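Local coordinates for protein tRNA (guanine(26)-N(2))-dimethyltransferase (Pyrococcus horikoshii, PDB 2DUL) that probably dimethylates N2 of guanine 26 in tRNAs, using S-adenosyl-L-methionine as methyl donor, at residues Y182-L187 with I204-A209; I215-A220 with P275-P280. All coordinates share one frame; numbering follows the deposited sequence.

Contact 1 of 2, residues Y182-L187 with I204-A209; sequences YLAVPL and IARYAA
A polar grip by one arginine, R206, on the carbonyls at the end of a helix makes this contact, which joins the loop after helix 175-182 to the last turns of helix 192-209. R206 leaves its helix with CG anti to its own carbonyl carbon (chi1 -75°), and a bend at chi3 carries the guanidinium to the backbone of 182-184. There its two terminal nitrogens serve two acceptors. NH2 donates to Y182 O at 2.8 Å, arriving almost in line with the C=O bond, although the oxygen lies somewhat out of the guanidinium plane. NH1 donates to L183 O at 2.9 Å with a straighter N-H...O angle (152°), approaching this carbonyl from a tilted direction. A weak third bond of 3.4 Å from NH2 to L183 O makes the latter oxygen a shared acceptor. Both carbonyls thus meet the guanidinium at its edge, and this fixes its rotation. Apolar atoms fill in beside it: L183 CB packs 3.7 Å from NH1, while A184 CB comes obliquely to NH2. P275 of strand 273-277 also packs on the R206 side chain, and a weak bond ties NE back to G202 O in its own helix. L183 is the first residue to leave helical geometry, with positive phi (48°), so the arginine acts where the chain breaks from its helix. The arrangement is that of an arginine side chain from one helix hydrogen-bonded to the carbonyls where another helix ends.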
loop_
_atom_site.group_PDB
_atom_site.type_symbol
_atom_site.label_atom_id
_atom_site.label_comp_id
_atom_site.label_asym_id
_atom_site.label_seq_id
_atom_site.Cartn_x
_atom_site.Cartn_y
_atom_site.Cartn_z
ATOM N N TYR A 182 0.830 4.424 15.024
ATOM C CA TYR A 182 1.572 3.274 14.519
ATOM C C TYR A 182 2.480 2.554 15.500
ATOM O O TYR A 182 3.109 1.559 15.135
ATOM C CB TYR A 182 2.383 3.709 13.295
ATOM C CG TYR A 182 1.496 4.246 12.201
ATOM C CD1 TYR A 182 0.772 3.379 11.386
ATOM C CD2 TYR A 182 1.329 5.622 12.014
ATOM C CE1 TYR A 182 -0.097 3.858 10.413
ATOM C CE2 TYR A 182 0.453 6.116 11.037
ATOM C CZ TYR A 182 -0.254 5.223 10.245
ATOM O OH TYR A 182 -1.135 5.673 9.294
ATOM N N LEU A 183 2.547 3.043 16.734
ATOM C CA LEU A 183 3.391 2.439 17.760
ATOM C C LEU A 183 4.807 2.173 17.230
ATOM O O LEU A 183 5.354 1.073 17.370
ATOM C CB LEU A 183 2.741 1.141 18.268
ATOM C CG LEU A 183 1.380 1.351 18.953
ATOM C CD1 LEU A 183 0.768 0.004 19.328
ATOM C CD2 LEU A 183 1.561 2.226 20.200
ATOM N N ALA A 184 5.396 3.196 16.620
ATOM C CA ALA A 184 6.740 3.100 16.062
ATOM C C ALA A 184 7.377 4.488 16.027
ATOM O O ALA A 184 6.671 5.496 15.934
ATOM C CB ALA A 184 6.679 2.513 14.643
ATOM N N VAL A 185 8.707 4.523 16.110
ATOM C CA VAL A 185 9.482 5.762 16.072
ATOM C C VAL A 185 9.903 5.998 14.615
ATOM O O VAL A 185 10.700 5.239 14.055
ATOM C CB VAL A 185 10.749 5.651 16.966
ATOM C CG1 VAL A 185 11.529 6.957 16.942
ATOM C CG2 VAL A 185 10.348 5.293 18.399
ATOM N N PRO A 186 9.374 7.059 13.984
ATOM C CA PRO A 186 9.695 7.378 12.590
ATOM C C PRO A 186 11.056 8.037 12.367
ATOM O O PRO A 186 11.628 8.646 13.273
ATOM C CB PRO A 186 8.541 8.289 12.182
ATOM C CG PRO A 186 8.347 9.103 13.426
ATOM C CD PRO A 186 8.450 8.063 14.551
ATOM N N LEU A 187 11.558 7.903 11.145
ATOM C CA LEU A 187 12.834 8.491 10.757
ATOM C C LEU A 187 12.592 9.517 9.655
ATOM O O LEU A 187 12.116 9.175 8.574
ATOM C CB LEU A 187 13.793 7.414 10.242
ATOM C CG LEU A 187 15.090 7.946 9.609
ATOM C CD1 LEU A 187 15.879 8.748 10.629
ATOM C CD2 LEU A 187 15.922 6.787 9.082
ATOM N N ILE A 204 0.794 -3.735 10.481
ATOM C CA ILE A 204 -0.180 -4.719 10.024
ATOM C C ILE A 204 0.275 -6.091 10.535
ATOM O O ILE A 204 -0.529 -6.869 11.054
ATOM C CB ILE A 204 -0.264 -4.771 8.478
ATOM C CG1 ILE A 204 -0.798 -3.443 7.938
ATOM C CG2 ILE A 204 -1.189 -5.912 8.042
ATOM C CD1 ILE A 204 -0.746 -3.338 6.425
ATOM N N ALA A 205 1.569 -6.365 10.396
ATOM C CA ALA A 205 2.137 -7.632 10.849
ATOM C C ALA A 205 1.958 -7.811 12.356
ATOM O O ALA A 205 1.608 -8.893 12.825
ATOM C CB ALA A 205 3.624 -7.700 10.488
ATOM N N ARG A 206 2.209 -6.751 13.115
ATOM C CA ARG A 206 2.082 -6.822 14.567
ATOM C C ARG A 206 0.640 -7.029 15.017
ATOM O O ARG A 206 0.394 -7.855 15.889
ATOM C CB ARG A 206 2.685 -5.573 15.227
ATOM C CG ARG A 206 4.221 -5.584 15.236
ATOM C CD ARG A 206 4.800 -4.355 15.921
ATOM N NE ARG A 206 4.600 -3.162 15.106
ATOM C CZ ARG A 206 4.560 -1.923 15.585
ATOM N NH1 ARG A 206 4.706 -1.707 16.884
ATOM N NH2 ARG A 206 4.369 -0.903 14.760
ATOM N N TYR A 207 -0.313 -6.310 14.422
ATOM C CA TYR A 207 -1.721 -6.483 14.801
ATOM C C TYR A 207 -2.256 -7.860 14.407
ATOM O O TYR A 207 -3.143 -8.407 15.074
ATOM C CB TYR A 207 -2.611 -5.421 14.146
ATOM C CG TYR A 207 -2.794 -4.154 14.956
ATOM C CD1 TYR A 207 -1.715 -3.318 15.235
ATOM C CD2 TYR A 207 -4.051 -3.801 15.457
ATOM C CE1 TYR A 207 -1.875 -2.157 15.998
ATOM C CE2 TYR A 207 -4.224 -2.645 16.223
ATOM C CZ TYR A 207 -3.135 -1.831 16.489
ATOM O OH TYR A 207 -3.292 -0.699 17.252
ATOM N N ALA A 208 -1.723 -8.413 13.323
ATOM C CA ALA A 208 -2.187 -9.708 12.826
ATOM C C ALA A 208 -1.760 -10.906 13.668
ATOM O O ALA A 208 -2.487 -11.902 13.752
ATOM C CB ALA A 208 -1.713 -9.910 11.384
ATOM N N ALA A 209 -0.587 -10.809 14.283
ATOM C CA ALA A 209 -0.035 -11.908 15.074
ATOM C C ALA A 209 -0.949 -12.512 16.132
ATOM O O ALA A 209 -0.968 -13.732 16.300
ATOM C CB ALA A 209 1.308 -11.479 15.718
#

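Contact 2 of 2, residues I215-A220 with P275-P280; sequences IDVILA and PVWLGP
W277 and V217 have most of the surface buried between strand 213-223, at the border of the large mixed sheet, and the end of strand 273-277, at the border of the small antiparallel sheet; I215 comes next. The contact thus joins two sheets. The indole of W277, its CG anti to the backbone N (chi1 173°), reaches across to the mixed sheet. V217 meets it obliquely: its CG2 methyl lies 3.5 Å from W277 NE1 and 3.8 Å from CE2, valine and indole passing alongside one another and pointing opposite ways. I215 points against the indole, head-on to its direction of approach, setting CD1 over one face toward the rim, and CG1 is 4.2 Å from W277 CH2. Against the other face, G279 N stands 3.3 Å above the ring plane. At the pyrrole edge NE1 donates to P280 O at 2.9 Å, with the oxygen close to the ring plane and an N-H...O angle of 151°. With the loop 278-280 folded back to the indole in this way, P280 O lies 3.4 Å from V217 CB, and the valine packs against ring and carbonyl alike. V201 of helix 192-209 touches both V217 and W277, and A205 of the same helix lies on I215. A leucine in place of W277 would probably leave P280 O without its donor and open a gap beside I215 and V217, freeing the loop to shift. Backbone bonds from I218 to D283 and A220 to L281 continue the join just beyond P280, but between these two segments apolar shape and burial do the work, the indole N-H being satisfied within its own segment.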
loop_
_atom_site.group_PDB
_atom_site.type_symbol
_atom_site.label_atom_id
_atom_site.label_comp_id
_atom_site.label_asym_id
_atom_site.label_seq_id
_atom_site.Cartn_x
_atom_site.Cartn_y
_atom_site.Cartn_z
ATOM N N ILE A 215 2.026 -12.685 7.679
ATOM C CA ILE A 215 1.779 -12.001 6.421
ATOM C C ILE A 215 2.945 -12.146 5.458
ATOM O O ILE A 215 4.088 -12.378 5.859
ATOM C CB ILE A 215 1.539 -10.464 6.590
ATOM C CG1 ILE A 215 2.807 -9.793 7.130
ATOM C CG2 ILE A 215 0.339 -10.204 7.496
ATOM C CD1 ILE A 215 2.828 -8.273 6.966
ATOM N N ASP A 216 2.619 -12.023 4.176
ATOM C CA ASP A 216 3.592 -12.031 3.098
ATOM C C ASP A 216 3.238 -10.750 2.362
ATOM O O ASP A 216 2.060 -10.503 2.081
ATOM C CB ASP A 216 3.396 -13.212 2.147
ATOM C CG ASP A 216 4.156 -14.448 2.582
ATOM O OD1 ASP A 216 5.135 -14.315 3.344
ATOM O OD2 ASP A 216 3.781 -15.554 2.144
ATOM N N VAL A 217 4.226 -9.915 2.072
ATOM C CA VAL A 217 3.935 -8.683 1.362
ATOM C C VAL A 217 3.803 -8.977 -0.129
ATOM O O VAL A 217 4.678 -9.596 -0.727
ATOM C CB VAL A 217 5.042 -7.635 1.568
ATOM C CG1 VAL A 217 4.718 -6.376 0.770
ATOM C CG2 VAL A 217 5.172 -7.301 3.043
ATOM N N ILE A 218 2.689 -8.555 -0.718
ATOM C CA ILE A 218 2.468 -8.750 -2.138
ATOM C C ILE A 218 3.097 -7.558 -2.851
ATOM O O ILE A 218 3.874 -7.710 -3.797
ATOM C CB ILE A 218 0.966 -8.795 -2.466
ATOM C CG1 ILE A 218 0.328 -10.021 -1.798
ATOM C CG2 ILE A 218 0.761 -8.825 -3.976
ATOM C CD1 ILE A 218 -1.192 -10.005 -1.807
ATOM N N LEU A 219 2.766 -6.367 -2.369
ATOM C CA LEU A 219 3.278 -5.134 -2.942
ATOM C C LEU A 219 3.035 -3.982 -1.984
ATOM O O LEU A 219 1.919 -3.788 -1.512
ATOM C CB LEU A 219 2.574 -4.834 -4.269
ATOM C CG LEU A 219 2.813 -3.440 -4.865
ATOM C CD1 LEU A 219 4.283 -3.278 -5.220
ATOM C CD2 LEU A 219 1.939 -3.252 -6.094
ATOM N N ALA A 220 4.087 -3.229 -1.689
ATOM C CA ALA A 220 3.968 -2.073 -0.808
ATOM C C ALA A 220 4.807 -0.987 -1.452
ATOM O O ALA A 220 5.942 -1.232 -1.865
ATOM C CB ALA A 220 4.484 -2.396 0.581
ATOM N N PRO A 275 9.538 -0.124 15.523
ATOM C CA PRO A 275 9.842 -1.230 14.614
ATOM C C PRO A 275 9.347 -1.059 13.179
ATOM O O PRO A 275 8.341 -0.399 12.927
ATOM C CB PRO A 275 9.201 -2.431 15.309
ATOM C CG PRO A 275 8.003 -1.821 15.984
ATOM C CD PRO A 275 8.589 -0.545 16.569
ATOM N N VAL A 276 10.090 -1.640 12.246
ATOM C CA VAL A 276 9.734 -1.611 10.837
ATOM C C VAL A 276 9.831 -3.024 10.284
ATOM O O VAL A 276 10.472 -3.897 10.875
ATOM C CB VAL A 276 10.690 -0.728 10.000
ATOM C CG1 VAL A 276 10.616 0.724 10.459
ATOM C CG2 VAL A 276 12.121 -1.264 10.113
ATOM N N TRP A 277 9.177 -3.241 9.152
ATOM C CA TRP A 277 9.219 -4.524 8.463
ATOM C C TRP A 277 10.558 -4.512 7.726
ATOM O O TRP A 277 10.861 -3.550 7.019
ATOM C CB TRP A 277 8.062 -4.595 7.461
ATOM C CG TRP A 277 8.069 -5.786 6.567
ATOM C CD1 TRP A 277 8.410 -5.820 5.247
ATOM C CD2 TRP A 277 7.647 -7.113 6.908
ATOM N NE1 TRP A 277 8.216 -7.083 4.739
ATOM C CE2 TRP A 277 7.749 -7.897 5.737
ATOM C CE3 TRP A 277 7.186 -7.712 8.088
ATOM C CZ2 TRP A 277 7.408 -9.254 5.710
ATOM C CZ3 TRP A 277 6.846 -9.068 8.060
ATOM C CH2 TRP A 277 6.960 -9.819 6.877
ATOM N N LEU A 278 11.372 -5.550 7.919
ATOM C CA LEU A 278 12.665 -5.638 7.235
ATOM C C LEU A 278 12.624 -6.723 6.161
ATOM O O LEU A 278 13.651 -7.075 5.577
ATOM C CB LEU A 278 13.796 -5.947 8.226
ATOM C CG LEU A 278 14.160 -4.857 9.240
ATOM C CD1 LEU A 278 15.327 -5.316 10.102
ATOM C CD2 LEU A 278 14.533 -3.580 8.491
ATOM N N GLY A 279 11.431 -7.249 5.905
ATOM C CA GLY A 279 11.291 -8.271 4.886
ATOM C C GLY A 279 11.075 -7.653 3.517
ATOM O O GLY A 279 11.289 -6.450 3.338
ATOM N N PRO A 280 10.657 -8.449 2.521
ATOM C CA PRO A 280 10.413 -7.974 1.155
ATOM C C PRO A 280 9.279 -6.952 1.099
ATOM O O PRO A 280 8.335 -7.025 1.885
ATOM C CB PRO A 280 10.031 -9.250 0.402
ATOM C CG PRO A 280 10.681 -10.353 1.209
ATOM C CD PRO A 280 10.441 -9.904 2.622
#

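In the fold
The two contacts adjoin, their centres about 11 Å apart, and helix 192-209 and strand 273-277 run through both neighbourhoods. The helix serves each through different residues, giving contact 1 its arginine and contact 2 small apolar side chains as backing. The strand also links them, since P275, at the start of the segment that carries W277, touches A184 of contact 1. Contact 1 is partly buried and depends on charged-group hydrogen bonds to backbone carbonyls at a more exposed loop. Contact 2, closer to the centre of the chain, is buried and apolar between its segments. In chain order contact 1 closes before contact 2 opens, and both lie away from the predicted S-adenosyl-L-methionine site.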